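Local atomic coordinates of putative gdp-fucose protein o-fucosyltransferase 1 (Caenorhabditis elegans, PDB entry 3ZY2), a protein that belongs to the GDP-fucose protein O-fucosyltransferase family of the GT-B clan and, in this model, holds guanosine-5'-diphosphate in a pocket. Residues F46-F49 / K50-E53; D221-W224 / V225-C228; H230-T233 / T234-R237; S261-K264 / Q265-L268; V272-V275 / G276-G279. All coordinates share one frame; numbering follows the deposited sequence.

Overall arrangement
The five contacts follow one another along the chain, each within a single continuous stretch. Contacts 1 and 2 lie nearest the bound guanosine-5'-diphosphate: the side chain of Trp-224 in contact 2 comes within about 4 Å of it and that of Lys-50 in contact 1 within about 5 Å, while the centres of these two contacts are 20 Å apart. Contact 3 adjoins contact 2 in sequence and reaches the second subunit. Contact 4 touches contact 2 directly, Cys-228 SG lying 3.7 Å from Ser-261 CB. Contacts 4 and 5 sit at the two ends of helix 264-278, their centres 16 Å apart; contact 5 is remote from contact 1, about 28 Å between nearest atoms.

Contact 1 (F46-F49 / K50-E53); sequences FIEF and KHPE
Glu-48 and His-51 meet through a carboxylate-imidazole hydrogen bond: His-51 NE2 donates to Glu-48 OE1 over 2.7 Å, with an N-H...O angle of 162°. The oxygen is approached on its anti side and lies close to the plane of the imidazole; the two flat groups are only 17° apart, nearly coplanar. With CG anti to its own carbonyl carbon (chi1 -75°) and the chain extended beyond it, Glu-48 carries its carboxylate out to the histidine. The other carboxylate oxygen, OE2, accepts from Tyr-316 OH, which leaves the group gripped at both oxygens.

The backbone bond is weaker. His-51 N reaches Phe-49 O at 2.9 Å, closing an inverse gamma turn centred on Lys-50.

Charge and packing come from Lys-50, whose folded side chain doubles back. Its NZ ends 3.5 Å from Glu-48 CB and 4.3 Å from Glu-48 OE1, too long for a salt bridge though the opposite charges probably attract. On the way, Lys-50 CD rides 3.3 Å above one face of the His-51 ring, toward its rim.

The turn connects strand 46-48 with strand 55-57, its antiparallel partner, to which Glu-48 is joined by backbone bonding with Lys-55. At the start of the strand, Phe-46 packs on helices 20-37 and 59-62, and its ring meets Phe-20 edge-to-face.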
loop_
_atom_site.group_PDB
_atom_site.type_symbol
_atom_site.label_atom_id
_atom_site.label_comp_id
_atom_site.label_asym_id
_atom_site.label_seq_id
_atom_site.Cartn_x
_atom_site.Cartn_y
_atom_site.Cartn_z
ATOM N N PHE A 46 -3.755 -10.011 -18.998
ATOM C CA PHE A 46 -2.965 -10.811 -18.053
ATOM C C PHE A 46 -1.491 -10.722 -18.366
ATOM O O PHE A 46 -1.120 -10.207 -19.404
ATOM C CB PHE A 46 -3.470 -12.262 -18.036
ATOM C CG PHE A 46 -4.866 -12.376 -17.491
ATOM C CD1 PHE A 46 -5.060 -12.296 -16.109
ATOM C CD2 PHE A 46 -5.971 -12.533 -18.340
ATOM C CE1 PHE A 46 -6.360 -12.386 -15.545
ATOM C CE2 PHE A 46 -7.290 -12.616 -17.767
ATOM C CZ PHE A 46 -7.455 -12.549 -16.382
ATOM N N ILE A 47 -0.660 -11.187 -17.450
ATOM C CA ILE A 47 0.761 -10.931 -17.541
ATOM C C ILE A 47 1.534 -12.227 -17.420
ATOM O O ILE A 47 1.301 -13.013 -16.507
ATOM C CB ILE A 47 1.191 -9.930 -16.448
ATOM C CG1 ILE A 47 0.414 -8.607 -16.586
ATOM C CG2 ILE A 47 2.688 -9.634 -16.576
ATOM C CD1 ILE A 47 0.708 -7.565 -15.518
ATOM N N GLU A 48 2.473 -12.432 -18.353
ATOM C CA GLU A 48 3.390 -13.580 -18.354
ATOM C C GLU A 48 4.800 -13.093 -18.145
ATOM O O GLU A 48 5.208 -12.115 -18.760
ATOM C CB GLU A 48 3.301 -14.329 -19.682
ATOM C CG GLU A 48 2.048 -15.177 -19.812
ATOM C CD GLU A 48 1.990 -15.923 -21.121
ATOM O OE1 GLU A 48 2.940 -15.859 -21.939
ATOM O OE2 GLU A 48 0.982 -16.580 -21.371
ATOM N N PHE A 49 5.553 -13.789 -17.309
ATOM C CA PHE A 49 6.924 -13.404 -17.026
ATOM C C PHE A 49 7.987 -14.347 -17.574
ATOM O O PHE A 49 9.180 -14.002 -17.534
ATOM C CB PHE A 49 7.132 -13.251 -15.520
ATOM C CG PHE A 49 6.312 -12.169 -14.898
ATOM C CD1 PHE A 49 6.643 -10.834 -15.051
ATOM C CD2 PHE A 49 5.194 -12.498 -14.140
ATOM C CE1 PHE A 49 5.874 -9.837 -14.455
ATOM C CE2 PHE A 49 4.412 -11.510 -13.533
ATOM C CZ PHE A 49 4.753 -10.179 -13.688
ATOM N N LYS A 50 7.589 -15.506 -18.093
ATOM C CA LYS A 50 8.565 -16.522 -18.521
ATOM C C LYS A 50 9.052 -16.268 -19.960
ATOM O O LYS A 50 8.969 -17.121 -20.843
ATOM C CB LYS A 50 8.037 -17.950 -18.231
ATOM C CG LYS A 50 7.398 -18.793 -19.373
ATOM C CD LYS A 50 6.292 -18.091 -20.181
ATOM C CE LYS A 50 4.953 -18.078 -19.462
ATOM N NZ LYS A 50 4.961 -17.066 -18.382
ATOM N N HIS A 51 9.552 -15.057 -20.170
ATOM C CA HIS A 51 10.033 -14.601 -21.464
ATOM C C HIS A 51 11.166 -13.624 -21.211
ATOM O O HIS A 51 11.386 -13.210 -20.069
ATOM C CB HIS A 51 8.921 -13.870 -22.227
ATOM C CG HIS A 51 7.657 -14.652 -22.364
ATOM N ND1 HIS A 51 7.498 -15.663 -23.291
ATOM C CD2 HIS A 51 6.481 -14.562 -21.695
ATOM C CE1 HIS A 51 6.279 -16.168 -23.177
ATOM N NE2 HIS A 51 5.642 -15.513 -22.224
ATOM N N PRO A 52 11.898 -13.235 -22.276
ATOM C CA PRO A 52 12.953 -12.249 -22.094
ATOM C C PRO A 52 12.405 -10.914 -21.606
ATOM O O PRO A 52 13.140 -10.124 -20.991
ATOM C CB PRO A 52 13.544 -12.105 -23.499
ATOM C CG PRO A 52 13.165 -13.338 -24.200
ATOM C CD PRO A 52 11.840 -13.737 -23.661
ATOM N N GLU A 53 11.119 -10.677 -21.866
ATOM C CA GLU A 53 10.449 -9.482 -21.385
ATOM C C GLU A 53 9.055 -9.863 -20.897
ATOM O O GLU A 53 8.537 -10.919 -21.241
ATOM C CB GLU A 53 10.408 -8.372 -22.453
ATOM C CG GLU A 53 9.772 -8.739 -23.806
ATOM C CD GLU A 53 10.673 -9.627 -24.689
ATOM O OE1 GLU A 53 11.875 -9.332 -24.839
ATOM O OE2 GLU A 53 10.161 -10.636 -25.224
#

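Contact 2 (D221-W224 / V225-C228); sequences DADW and VRVC
Trp-224 and Cys-228, one helical turn apart, make the tightly packed side of this contact. Cys-228 SG sits over one face of the indole, 3.8 Å from the centroid of the five-membered ring, a sulfur-aromatic contact displaced toward the rim. Trp-224 has CG anti to the backbone N (chi1 -176°), which holds the indole out from the helix beside the carbonyl carbon, one face turned to the sulfur. Two further links fix the pair: SG is in a disulfide with Cys-260, and Trp-224 NE1 donates to Cys-260 O. The same two residues are also joined by the helical bond from Cys-228 N to Trp-224 O, 3.0 Å. Held in this way, the indole stands beside the nucleotide, about 4 Å from the bound guanosine-5'-diphosphate and about 5 Å from a manganese ion.

The solvent side is looser in character and held by charge. Asp-223 and Arg-226 lie side by side, pointing the same way, and Arg-226 NH2 forms a salt bridge to Asp-223 OD1 at 2.6 Å. The bond is bent, with an N-H...O angle of 132°; NH2 comes from above the carboxylate plane, and the two planes are 68° apart. Asp-223 CA lies over one face of the guanidinium.

At the start of the helix, Asp-221 is the N-cap: its OD1 accepts from Trp-224 N at 3.0 Å and also makes a salt bridge with Arg-219. Helix 222-229 follows strand 213-218 of the parallel sheet, with the indole pressed against Asn-331 and Val-333 beyond strand 327-330, while Val-227 packs on Glu-111 of the second subunit.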
loop_
_atom_site.group_PDB
_atom_site.type_symbol
_atom_site.label_atom_id
_atom_site.label_comp_id
_atom_site.label_asym_id
_atom_site.label_seq_id
_atom_site.Cartn_x
_atom_site.Cartn_y
_atom_site.Cartn_z
ATOM N N ASP A 221 8.788 -26.297 -8.300
ATOM C CA ASP A 221 10.037 -25.576 -8.615
ATOM C C ASP A 221 10.788 -25.154 -7.345
ATOM O O ASP A 221 10.243 -25.226 -6.244
ATOM C CB ASP A 221 9.813 -24.425 -9.605
ATOM C CG ASP A 221 9.159 -23.199 -8.981
ATOM O OD1 ASP A 221 8.976 -23.120 -7.743
ATOM O OD2 ASP A 221 8.833 -22.279 -9.755
ATOM N N ALA A 222 12.056 -24.757 -7.499
ATOM C CA ALA A 222 12.934 -24.509 -6.350
ATOM C C ALA A 222 12.426 -23.423 -5.400
ATOM O O ALA A 222 12.526 -23.576 -4.180
ATOM C CB ALA A 222 14.349 -24.190 -6.822
ATOM N N ASP A 223 11.883 -22.347 -5.970
ATOM C CA ASP A 223 11.316 -21.225 -5.205
ATOM C C ASP A 223 10.130 -21.661 -4.347
ATOM O O ASP A 223 9.884 -21.098 -3.280
ATOM C CB ASP A 223 10.835 -20.107 -6.142
ATOM C CG ASP A 223 11.977 -19.275 -6.726
ATOM O OD1 ASP A 223 13.176 -19.589 -6.497
ATOM O OD2 ASP A 223 11.657 -18.286 -7.430
ATOM N N TRP A 224 9.380 -22.645 -4.833
ATOM C CA TRP A 224 8.216 -23.141 -4.102
ATOM C C TRP A 224 8.622 -23.874 -2.837
ATOM O O TRP A 224 8.044 -23.674 -1.773
ATOM C CB TRP A 224 7.398 -24.087 -4.979
ATOM C CG TRP A 224 6.129 -24.560 -4.323
ATOM C CD1 TRP A 224 5.914 -25.770 -3.744
ATOM C CD2 TRP A 224 4.934 -23.803 -4.142
ATOM N NE1 TRP A 224 4.637 -25.833 -3.240
ATOM C CE2 TRP A 224 4.008 -24.642 -3.478
ATOM C CE3 TRP A 224 4.540 -22.514 -4.506
ATOM C CZ2 TRP A 224 2.715 -24.224 -3.163
ATOM C CZ3 TRP A 224 3.254 -22.096 -4.197
ATOM C CH2 TRP A 224 2.361 -22.944 -3.533
ATOM N N VAL A 225 9.609 -24.752 -2.957
ATOM C CA VAL A 225 10.007 -25.549 -1.802
ATOM C C VAL A 225 10.504 -24.619 -0.691
ATOM O O VAL A 225 10.317 -24.903 0.494
ATOM C CB VAL A 225 11.023 -26.677 -2.158
ATOM C CG1 VAL A 225 10.569 -27.424 -3.416
ATOM C CG2 VAL A 225 12.451 -26.144 -2.307
ATOM N N ARG A 226 11.082 -23.490 -1.089
ATOM C CA ARG A 226 11.546 -22.486 -0.135
ATOM C C ARG A 226 10.400 -21.731 0.545
ATOM O O ARG A 226 10.465 -21.466 1.746
ATOM C CB ARG A 226 12.552 -21.527 -0.780
ATOM C CG ARG A 226 13.893 -22.186 -1.124
ATOM C CD ARG A 226 14.973 -21.150 -1.429
ATOM N NE ARG A 226 14.435 -20.041 -2.216
ATOM C CZ ARG A 226 14.521 -19.927 -3.541
ATOM N NH1 ARG A 226 15.150 -20.847 -4.268
ATOM N NH2 ARG A 226 13.981 -18.871 -4.137
ATOM N N VAL A 227 9.367 -21.389 -0.224
ATOM C CA VAL A 227 8.123 -20.830 0.313
ATOM C C VAL A 227 7.529 -21.733 1.411
ATOM O O VAL A 227 7.176 -21.266 2.504
ATOM C CB VAL A 227 7.104 -20.570 -0.844
ATOM C CG1 VAL A 227 5.655 -20.450 -0.350
ATOM C CG2 VAL A 227 7.514 -19.338 -1.645
ATOM N N CYS A 228 7.461 -23.030 1.130
ATOM C CA CYS A 228 6.894 -23.993 2.057
ATOM C C CYS A 228 7.760 -24.180 3.302
ATOM O O CYS A 228 7.237 -24.357 4.405
ATOM C CB CYS A 228 6.696 -25.332 1.351
ATOM S SG CYS A 228 5.574 -25.223 -0.076
#

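Contact 3 (H230-T233 / T234-R237); sequences HIDT and TTNR
Asp-232 OD1 gathers donors from Thr-234 and Thr-235. The backbone N of Thr-234 lies 2.9 Å from Asp-232 OD1, met nearly along the C-O direction. Asp-232 has CG trans to its backbone N (chi1 -178°), which turns the carboxylate forward along the chain to receive this bond. Thr-234 OG1 is turned toward the acid as well and donates to the same oxygen over a very short 2.3 Å, a length best treated as doubtful. A weak third bond comes from Thr-235 N, 3.4 Å from Asp-232 OD1.

The bond from Thr-234 N to Asp-232 OD1 closes an Asx turn in the loop between helices 222-229 and 243-246. Asn-236 N adds a backbone bond of 3.0 Å to Asp-232 O, lying in the carbonyl plane; Asn-236 itself takes up a left-handed conformation, with positive phi (48°).

Thr-235 crosses the aspartate at about a right angle, its CG2 methyl 3.4 Å from Asp-232 CG. Its hydroxyl points elsewhere, to Tyr-166 OH of the second subunit. Asp-232 OD2 likewise has a salt bridge to Lys-95 of the second subunit, and Arg-237 forms another with Glu-137 of that chain. The loop therefore lies against the second subunit, with charged groups of both chains meeting on that side.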
loop_
_atom_site.group_PDB
_atom_site.type_symbol
_atom_site.label_atom_id
_atom_site.label_comp_id
_atom_site.label_asym_id
_atom_site.label_seq_id
_atom_site.Cartn_x
_atom_site.Cartn_y
_atom_site.Cartn_z
ATOM N N HIS A 230 9.421 -22.114 4.852
ATOM C CA HIS A 230 9.267 -20.968 5.747
ATOM C C HIS A 230 7.989 -20.997 6.594
ATOM O O HIS A 230 7.807 -20.146 7.467
ATOM C CB HIS A 230 9.351 -19.656 4.963
ATOM C CG HIS A 230 10.750 -19.231 4.642
ATOM N ND1 HIS A 230 11.374 -19.553 3.455
ATOM C CD2 HIS A 230 11.649 -18.512 5.356
ATOM C CE1 HIS A 230 12.595 -19.048 3.449
ATOM N NE2 HIS A 230 12.788 -18.411 4.591
ATOM N N ILE A 231 7.107 -21.964 6.338
ATOM C CA ILE A 231 5.847 -22.067 7.081
ATOM C C ILE A 231 6.070 -22.079 8.595
ATOM O O ILE A 231 6.841 -22.892 9.117
ATOM C CB ILE A 231 4.990 -23.279 6.620
ATOM C CG1 ILE A 231 4.354 -22.960 5.266
ATOM C CG2 ILE A 231 3.913 -23.621 7.673
ATOM C CD1 ILE A 231 3.787 -24.160 4.533
ATOM N N ASP A 232 5.396 -21.150 9.272
ATOM C CA ASP A 232 5.395 -21.083 10.734
ATOM C C ASP A 232 4.087 -21.690 11.240
ATOM O O ASP A 232 3.029 -21.044 11.221
ATOM C CB ASP A 232 5.568 -19.638 11.213
ATOM C CG ASP A 232 5.614 -19.518 12.735
ATOM O OD1 ASP A 232 5.161 -20.450 13.430
ATOM O OD2 ASP A 232 6.094 -18.479 13.238
ATOM N N THR A 233 4.172 -22.946 11.671
ATOM C CA THR A 233 3.001 -23.704 12.092
ATOM C C THR A 233 2.375 -23.230 13.402
ATOM O O THR A 233 1.256 -23.625 13.739
ATOM C CB THR A 233 3.313 -25.203 12.210
ATOM O OG1 THR A 233 2.179 -25.868 12.775
ATOM C CG2 THR A 233 4.513 -25.442 13.117
ATOM N N THR A 234 3.101 -22.415 14.158
ATOM C CA THR A 234 2.582 -21.928 15.429
ATOM C C THR A 234 1.591 -20.787 15.184
ATOM O O THR A 234 0.554 -20.706 15.846
ATOM C CB THR A 234 3.711 -21.478 16.386
ATOM O OG1 THR A 234 4.619 -20.625 15.680
ATOM C CG2 THR A 234 4.474 -22.677 16.919
ATOM N N THR A 235 1.912 -19.914 14.230
ATOM C CA THR A 235 1.016 -18.806 13.895
ATOM C C THR A 235 -0.057 -19.238 12.883
ATOM O O THR A 235 -1.159 -18.680 12.859
ATOM C CB THR A 235 1.781 -17.536 13.429
ATOM O OG1 THR A 235 0.849 -16.504 13.088
ATOM C CG2 THR A 235 2.679 -17.802 12.235
ATOM N N ASN A 236 0.278 -20.229 12.055
ATOM C CA ASN A 236 -0.692 -20.870 11.167
ATOM C C ASN A 236 -1.562 -19.881 10.382
ATOM O O ASN A 236 -2.779 -20.033 10.323
ATOM C CB ASN A 236 -1.550 -21.843 12.003
ATOM C CG ASN A 236 -2.496 -22.686 11.170
ATOM O OD1 ASN A 236 -3.626 -22.981 11.594
ATOM N ND2 ASN A 236 -2.033 -23.130 10.018
ATOM N N ARG A 237 -0.937 -18.864 9.788
ATOM C CA ARG A 237 -1.679 -17.899 8.970
ATOM C C ARG A 237 -1.947 -18.463 7.590
ATOM O O ARG A 237 -1.215 -19.351 7.127
ATOM C CB ARG A 237 -0.906 -16.587 8.812
ATOM C CG ARG A 237 -0.673 -15.848 10.117
ATOM C CD ARG A 237 -1.982 -15.525 10.827
ATOM N NE ARG A 237 -1.754 -14.598 11.931
ATOM C CZ ARG A 237 -2.668 -14.239 12.831
ATOM N NH1 ARG A 237 -3.906 -14.724 12.781
ATOM N NH2 ARG A 237 -2.340 -13.381 13.791
#

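Contact 4 (S261-K264 / Q265-L268); sequences SPSK and QQIL
Ser-263 and Gln-266 form a capping box at the start of helix 264-278, each side chain turned back to the other's backbone N. Ser-263, the N-cap, holds OG between its own N and carbonyl carbon (chi1 66°), which aims the hydroxyl oxygen at Gln-266 N, 3.1 Å away. In return, Ser-263 N donates to Gln-266 OE1, also at 3.1 Å and nearly straight at 170°, though tilted 32° from the amide's carbonyl plane. The glutamine chain stays extended beyond CG, and its CG packs against Ser-263 OG. Its NE2 has a further weak bond to Glu-258.

Next to the box, Pro-262 and Ile-267, five residues apart and on the two sides of the N-cap, make a hydrophobic staple: the proline ring leans over the first turn toward the isoleucine, which is buried and also touches Met-292. Gln-265 bends at chi2 and brings its amide back beside Ser-263 CB. Toward helix 293-300, Leu-268 packs on Ile-296 and Ala-299. Pro-262 CB and Ile-267 CG1 come to 3.8 Å.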
loop_
_atom_site.group_PDB
_atom_site.type_symbol
_atom_site.label_atom_id
_atom_site.label_comp_id
_atom_site.label_asym_id
_atom_site.label_seq_id
_atom_site.Cartn_x
_atom_site.Cartn_y
_atom_site.Cartn_z
ATOM N N SER A 261 4.295 -28.821 0.283
ATOM C CA SER A 261 5.304 -29.442 -0.570
ATOM C C SER A 261 5.429 -30.932 -0.244
ATOM O O SER A 261 6.364 -31.333 0.462
ATOM C CB SER A 261 6.654 -28.725 -0.370
ATOM O OG SER A 261 7.574 -29.111 -1.373
ATOM N N PRO A 262 4.484 -31.759 -0.734
ATOM C CA PRO A 262 4.553 -33.205 -0.489
ATOM C C PRO A 262 5.849 -33.801 -1.026
ATOM O O PRO A 262 6.364 -33.336 -2.060
ATOM C CB PRO A 262 3.379 -33.784 -1.292
ATOM C CG PRO A 262 2.568 -32.646 -1.703
ATOM C CD PRO A 262 3.383 -31.393 -1.633
ATOM N N SER A 263 6.358 -34.813 -0.324
ATOM C CA SER A 263 7.527 -35.579 -0.770
ATOM C C SER A 263 7.144 -36.359 -2.015
ATOM O O SER A 263 5.965 -36.624 -2.233
ATOM C CB SER A 263 8.002 -36.551 0.315
ATOM O OG SER A 263 7.042 -37.566 0.573
ATOM N N LYS A 264 8.137 -36.745 -2.814
ATOM C CA LYS A 264 7.882 -37.596 -3.991
ATOM C C LYS A 264 7.139 -38.867 -3.586
ATOM O O LYS A 264 6.175 -39.265 -4.233
ATOM C CB LYS A 264 9.177 -37.936 -4.734
ATOM C CG LYS A 264 9.738 -36.774 -5.550
ATOM C CD LYS A 264 10.883 -37.206 -6.459
ATOM C CE LYS A 264 11.814 -36.026 -6.730
ATOM N NZ LYS A 264 13.234 -36.422 -6.998
ATOM N N GLN A 265 7.585 -39.491 -2.494
ATOM C CA GLN A 265 6.941 -40.690 -1.947
ATOM C C GLN A 265 5.447 -40.474 -1.673
ATOM O O GLN A 265 4.616 -41.321 -2.028
ATOM C CB GLN A 265 7.651 -41.130 -0.649
ATOM C CG GLN A 265 9.198 -41.153 -0.724
ATOM C CD GLN A 265 9.862 -39.821 -0.339
ATOM O OE1 GLN A 265 10.129 -38.964 -1.193
ATOM N NE2 GLN A 265 10.155 -39.660 0.956
ATOM N N GLN A 266 5.120 -39.333 -1.054
ATOM C CA GLN A 266 3.753 -38.979 -0.674
ATOM C C GLN A 266 2.911 -38.737 -1.944
ATOM O O GLN A 266 1.772 -39.182 -2.025
ATOM C CB GLN A 266 3.738 -37.734 0.256
ATOM C CG GLN A 266 4.175 -38.033 1.730
ATOM C CD GLN A 266 4.566 -36.798 2.613
ATOM O OE1 GLN A 266 4.771 -35.675 2.137
ATOM N NE2 GLN A 266 4.693 -37.043 3.920
ATOM N N ILE A 267 3.492 -38.061 -2.934
ATOM C CA ILE A 267 2.804 -37.830 -4.212
ATOM C C ILE A 267 2.425 -39.160 -4.866
ATOM O O ILE A 267 1.280 -39.358 -5.263
ATOM C CB ILE A 267 3.665 -36.989 -5.170
ATOM C CG1 ILE A 267 3.766 -35.559 -4.631
ATOM C CG2 ILE A 267 3.060 -36.995 -6.615
ATOM C CD1 ILE A 267 4.816 -34.705 -5.280
ATOM N N LEU A 268 3.388 -40.079 -4.921
ATOM C CA LEU A 268 3.160 -41.366 -5.561
ATOM C C LEU A 268 2.105 -42.174 -4.824
ATOM O O LEU A 268 1.186 -42.714 -5.441
ATOM C CB LEU A 268 4.479 -42.147 -5.694
ATOM C CG LEU A 268 5.531 -41.535 -6.631
ATOM C CD1 LEU A 268 6.841 -42.250 -6.500
ATOM C CD2 LEU A 268 5.080 -41.583 -8.063
#

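Contact 5 (V272-V275 / G276-G279); sequences VEKV and GSIG
Lys-274 O is gripped by two donors, Ser-277 OG at 2.8 Å and Ile-278 N at 3.3 Å. It stands in the last turn of helix 264-278, where the chain leaves the helix through a Schellman motif at Gly-279, whose phi is positive, a conformation that favours glycine. The serine hydroxyl reaches the carbonyl because its first torsion (chi1 76°) tucks OG in over its own main chain, folded back onto the preceding turn. It approaches at a C=O...O angle of 114°, well to the side of the carbonyl, whereas Ile-278 N arrives closer to the C=O direction, at 153°.

Just before it, the ordinary helical bonds are intact. Gly-276 N bonds to Val-272 O, and Ser-277 N to Glu-273 O at 2.9 Å. The Glu-273 side chain curls so that OE2 comes near Ser-277 CB, while its OE1 keeps a long salt bridge to Lys-274 NZ at 3.8 Å.

Val-275 carries the buried face of the turn, against Leu-300 of helix 293-300 and against Tyr-303 and Ile-305 in the loop after it. On another side, Lys-274 and Ile-278 pack on strand 327-330 through Leu-327, seating the helix end against the parallel sheet. Ile-278 CG1 lies 3.7 Å from Lys-274 O.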
loop_
_atom_site.group_PDB
_atom_site.type_symbol
_atom_site.label_atom_id
_atom_site.label_comp_id
_atom_site.label_asym_id
_atom_site.label_seq_id
_atom_site.Cartn_x
_atom_site.Cartn_y
_atom_site.Cartn_z
ATOM N N VAL A 272 -1.615 -43.172 -6.476
ATOM C CA VAL A 272 -2.012 -44.555 -6.586
ATOM C C VAL A 272 -3.327 -44.806 -5.831
ATOM O O VAL A 272 -4.203 -45.494 -6.332
ATOM C CB VAL A 272 -0.907 -45.487 -6.040
ATOM C CG1 VAL A 272 -1.434 -46.904 -5.848
ATOM C CG2 VAL A 272 0.284 -45.484 -6.977
ATOM N N GLU A 273 -3.456 -44.214 -4.640
ATOM C CA GLU A 273 -4.679 -44.326 -3.856
ATOM C C GLU A 273 -5.887 -43.785 -4.632
ATOM O O GLU A 273 -6.929 -44.424 -4.717
ATOM C CB GLU A 273 -4.502 -43.584 -2.521
ATOM C CG GLU A 273 -5.505 -43.987 -1.473
ATOM C CD GLU A 273 -6.839 -43.291 -1.626
ATOM O OE1 GLU A 273 -6.855 -42.074 -1.927
ATOM O OE2 GLU A 273 -7.879 -43.971 -1.441
ATOM N N LYS A 274 -5.719 -42.614 -5.229
ATOM C CA LYS A 274 -6.824 -41.986 -5.949
ATOM C C LYS A 274 -7.144 -42.733 -7.238
ATOM O O LYS A 274 -8.302 -42.847 -7.606
ATOM C CB LYS A 274 -6.529 -40.515 -6.235
ATOM C CG LYS A 274 -6.344 -39.652 -4.973
ATOM C CD LYS A 274 -7.605 -39.591 -4.147
ATOM C CE LYS A 274 -7.411 -38.739 -2.886
ATOM N NZ LYS A 274 -8.648 -38.763 -2.053
ATOM N N VAL A 275 -6.123 -43.257 -7.920
ATOM C CA VAL A 275 -6.361 -44.114 -9.088
ATOM C C VAL A 275 -7.241 -45.315 -8.710
ATOM O O VAL A 275 -8.216 -45.637 -9.388
ATOM C CB VAL A 275 -5.030 -44.572 -9.718
ATOM C CG1 VAL A 275 -5.209 -45.801 -10.612
ATOM C CG2 VAL A 275 -4.438 -43.438 -10.532
ATOM N N GLY A 276 -6.872 -45.966 -7.602
ATOM C CA GLY A 276 -7.655 -47.072 -7.067
ATOM C C GLY A 276 -9.076 -46.652 -6.703
ATOM O O GLY A 276 -10.028 -47.365 -7.029
ATOM N N SER A 277 -9.212 -45.486 -6.068
ATOM C CA SER A 277 -10.504 -45.007 -5.556
ATOM C C SER A 277 -11.557 -44.838 -6.655
ATOM O O SER A 277 -12.743 -45.108 -6.431
ATOM C CB SER A 277 -10.349 -43.704 -4.750
ATOM O OG SER A 277 -10.162 -42.570 -5.597
ATOM N N ILE A 278 -11.131 -44.430 -7.852
ATOM C CA ILE A 278 -12.104 -44.164 -8.924
ATOM C C ILE A 278 -11.995 -45.129 -10.118
ATOM O O ILE A 278 -12.714 -44.974 -11.115
ATOM C CB ILE A 278 -12.055 -42.692 -9.446
ATOM C CG1 ILE A 278 -10.778 -42.426 -10.268
ATOM C CG2 ILE A 278 -12.142 -41.687 -8.277
ATOM C CD1 ILE A 278 -10.878 -41.096 -11.043
ATOM N N GLY A 279 -11.107 -46.119 -10.029
ATOM C CA GLY A 279 -10.866 -47.020 -11.156
ATOM C C GLY A 279 -10.351 -46.253 -12.372
ATOM O O GLY A 279 -10.861 -46.413 -13.483
#